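Local coordinates for nuclease-like protein (Chaetomium thermophilum, PDB 6GRB) that probably cuts four-way DNA (Holliday) junctions and 5'-flaps as the junction-resolving nuclease GEN1, whose nuclease part binds magnesium, at residues 65-69 / 70-74. Numbering follows the deposited sequence.
Sequences VRLLS and LGIHP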
ATOM      1  N   VAL A  65       0.838  -3.082  13.510  1.00 55.56           N
ATOM      2  CA  VAL A  65       1.804  -2.462  14.418  1.00 56.22           C
ATOM      3  C   VAL A  65       2.939  -1.827  13.625  1.00 55.84           C
ATOM      4  O   VAL A  65       3.412  -0.725  13.952  1.00 55.92           O
ATOM      5  CB  VAL A  65       2.341  -3.494  15.434  1.00 57.34           C
ATOM      6  CG1 VAL A  65       3.272  -2.828  16.471  1.00 58.30           C
ATOM      7  CG2 VAL A  65       1.209  -4.234  16.126  1.00 57.80           C
ATOM      8  N   ARG A  66       3.387  -2.494  12.561  1.00 58.05           N
ATOM      9  CA  ARG A  66       4.412  -1.899  11.717  1.00 58.05           C
ATOM     10  C   ARG A  66       3.916  -0.599  11.086  1.00 56.93           C
ATOM     11  O   ARG A  66       4.654   0.394  11.038  1.00 56.89           O
ATOM     12  CB  ARG A  66       4.879  -2.896  10.652  1.00 58.61           C
ATOM     13  CG  ARG A  66       6.139  -2.429   9.922  1.00 59.26           C
ATOM     14  CD  ARG A  66       6.828  -3.553   9.147  1.00 60.85           C
ATOM     15  NE  ARG A  66       7.307  -4.630  10.018  1.00 62.60           N
ATOM     16  CZ  ARG A  66       8.517  -4.688  10.583  1.00 64.48           C
ATOM     17  NH1 ARG A  66       9.417  -3.729  10.367  1.00 64.40           N
ATOM     18  NH2 ARG A  66       8.836  -5.720  11.366  1.00 65.69           N
ATOM     19  N   LEU A  67       2.653  -0.568  10.633  1.00 54.92           N
ATOM     20  CA  LEU A  67       2.100   0.678  10.104  1.00 54.35           C
ATOM     21  C   LEU A  67       1.958   1.745  11.183  1.00 54.68           C
ATOM     22  O   LEU A  67       2.034   2.939  10.882  1.00 54.52           O
ATOM     23  CB  LEU A  67       0.742   0.432   9.441  1.00 54.11           C
ATOM     24  CG  LEU A  67       0.683  -0.387   8.143  1.00 53.91           C
ATOM     25  CD1 LEU A  67      -0.781  -0.623   7.729  1.00 53.92           C
ATOM     26  CD2 LEU A  67       1.526   0.258   7.001  1.00 53.82           C
ATOM     27  N   LEU A  68       1.706   1.339  12.431  1.00 56.19           N
ATOM     28  CA  LEU A  68       1.698   2.302  13.527  1.00 56.90           C
ATOM     29  C   LEU A  68       3.036   3.015  13.634  1.00 56.86           C
ATOM     30  O   LEU A  68       3.080   4.236  13.815  1.00 56.94           O
ATOM     31  CB  LEU A  68       1.368   1.612  14.846  1.00 57.97           C
ATOM     32  CG  LEU A  68      -0.108   1.507  15.219  1.00 58.79           C
ATOM     33  CD1 LEU A  68      -0.191   1.210  16.717  1.00 60.24           C
ATOM     34  CD2 LEU A  68      -0.925   2.771  14.850  1.00 59.14           C
ATOM     35  N   SER A  69       4.141   2.269  13.492  1.00 57.31           N
ATOM     36  CA  SER A  69       5.476   2.809  13.742  1.00 57.74           C
ATOM     37  C   SER A  69       6.034   3.569  12.559  1.00 57.02           C
ATOM     38  O   SER A  69       6.962   4.369  12.738  1.00 57.24           O
ATOM     39  CB  SER A  69       6.434   1.681  14.103  1.00 58.86           C
ATOM     40  OG  SER A  69       5.791   0.838  15.047  1.00 59.51           O
ATOM     41  N   LEU A  70       5.527   3.299  11.355  1.00 55.35           N
ATOM     42  CA  LEU A  70       5.833   4.131  10.201  1.00 54.76           C
ATOM     43  C   LEU A  70       5.058   5.447  10.217  1.00 54.47           C
ATOM     44  O   LEU A  70       5.411   6.363   9.476  1.00 54.25           O
ATOM     45  CB  LEU A  70       5.557   3.348   8.905  1.00 54.46           C
ATOM     46  CG  LEU A  70       6.287   2.003   8.730  1.00 55.14           C
ATOM     47  CD1 LEU A  70       5.684   1.187   7.630  1.00 55.00           C
ATOM     48  CD2 LEU A  70       7.763   2.224   8.454  1.00 55.69           C
ATOM     49  N   GLY A  71       4.041   5.577  11.058  1.00 56.75           N
ATOM     50  CA  GLY A  71       3.176   6.749  11.018  1.00 56.97           C
ATOM     51  C   GLY A  71       2.369   6.898   9.739  1.00 56.77           C
ATOM     52  O   GLY A  71       2.226   8.015   9.225  1.00 56.99           O
ATOM     53  N   ILE A  72       1.835   5.807   9.210  1.00 52.57           N
ATOM     54  CA  ILE A  72       1.092   5.824   7.957  1.00 52.63           C
ATOM     55  C   ILE A  72      -0.391   5.802   8.295  1.00 53.43           C
ATOM     56  O   ILE A  72      -0.812   5.042   9.168  1.00 53.61           O
ATOM     57  CB  ILE A  72       1.488   4.627   7.070  1.00 52.14           C
ATOM     58  CG1 ILE A  72       2.943   4.775   6.595  1.00 51.87           C
ATOM     59  CG2 ILE A  72       0.495   4.416   5.909  1.00 52.50           C
ATOM     60  CD1 ILE A  72       3.374   3.714   5.625  1.00 51.87           C
ATOM     61  N   HIS A  73      -1.178   6.662   7.636  1.00 51.14           N
ATOM     62  CA  HIS A  73      -2.636   6.658   7.755  1.00 52.42           C
ATOM     63  C   HIS A  73      -3.212   5.736   6.681  1.00 52.43           C
ATOM     64  O   HIS A  73      -3.302   6.141   5.510  1.00 52.92           O
ATOM     65  CB  HIS A  73      -3.236   8.057   7.587  1.00 53.79           C
ATOM     66  CG  HIS A  73      -3.007   8.983   8.743  1.00 54.17           C
ATOM     67  ND1 HIS A  73      -3.085  10.359   8.622  1.00 54.89           N
ATOM     68  CD2 HIS A  73      -2.697   8.738  10.037  1.00 54.08           C
ATOM     69  CE1 HIS A  73      -2.839  10.915   9.796  1.00 55.16           C
ATOM     70  NE2 HIS A  73      -2.603   9.953  10.670  1.00 54.79           N
ATOM     71  N   PRO A  74      -3.598   4.503   7.025  1.00 49.75           N
ATOM     72  CA  PRO A  74      -4.030   3.538   6.010  1.00 49.52           C
ATOM     73  C   PRO A  74      -5.536   3.470   5.861  1.00 50.86           C
ATOM     74  O   PRO A  74      -6.285   3.448   6.840  1.00 51.69           O
ATOM     75  CB  PRO A  74      -3.517   2.215   6.582  1.00 48.34           C
ATOM     76  CG  PRO A  74      -3.693   2.403   8.060  1.00 48.75           C
ATOM     77  CD  PRO A  74      -3.477   3.882   8.358  1.00 49.44           C
TER
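Leu67 and Ile72 both hold their first branch beside the backbone N (chi1 -68° for Leu67 CG, -67° for Ile72 CG1); Ile72 CD1 ends an extended side chain and meets the folded methyl of Leu67, CD2, at 4.2 Å, the two side chains crossing at a slant. The extended methyl of Leu67, CD1, lies 4.1 Å from Pro74 CB, so the leucine fork reaches both the link that follows the helix and strand 73-78. Leu70 CD1 flanks the same fork, 4.3 Å from Leu67 CD2. Leu70 N still donates helically to Arg66 O (3.0 Å), whereas Gly71, with positive phi, leaves the helix in a Schellman motif. Gly71 N donates to Leu68 O (3.2 Å); Ile72 N reaches back to Leu67 O in a nearly straight but weak bond of 3.3 Å. Within the last turn of the helix, Ser69 OG donates back to Val65 O (3.0 Å), which also accepts from Ser69 N through the opposite face of its plane. Around the turn, Leu18 and Ala22 of helix 18-29 touch Ile72, while Ile37 and Trp156 touch Leu67. This is the helix-to-strand turn of a beta-alpha-beta crossover in the XPG N-terminal (PIN-like) region, carrying the chain from helix 55-70 into a strand parallel to 34-37. The carbonyls of Arg66, Leu68 and, weakly, Leu67 are thus taken up by N-H groups of the turn, and Leu67 serves in both ways: its carbonyl receives Ile72 N while its methyls pack on Leu70, Ile72 and Pro74, setting the helix end against the strand.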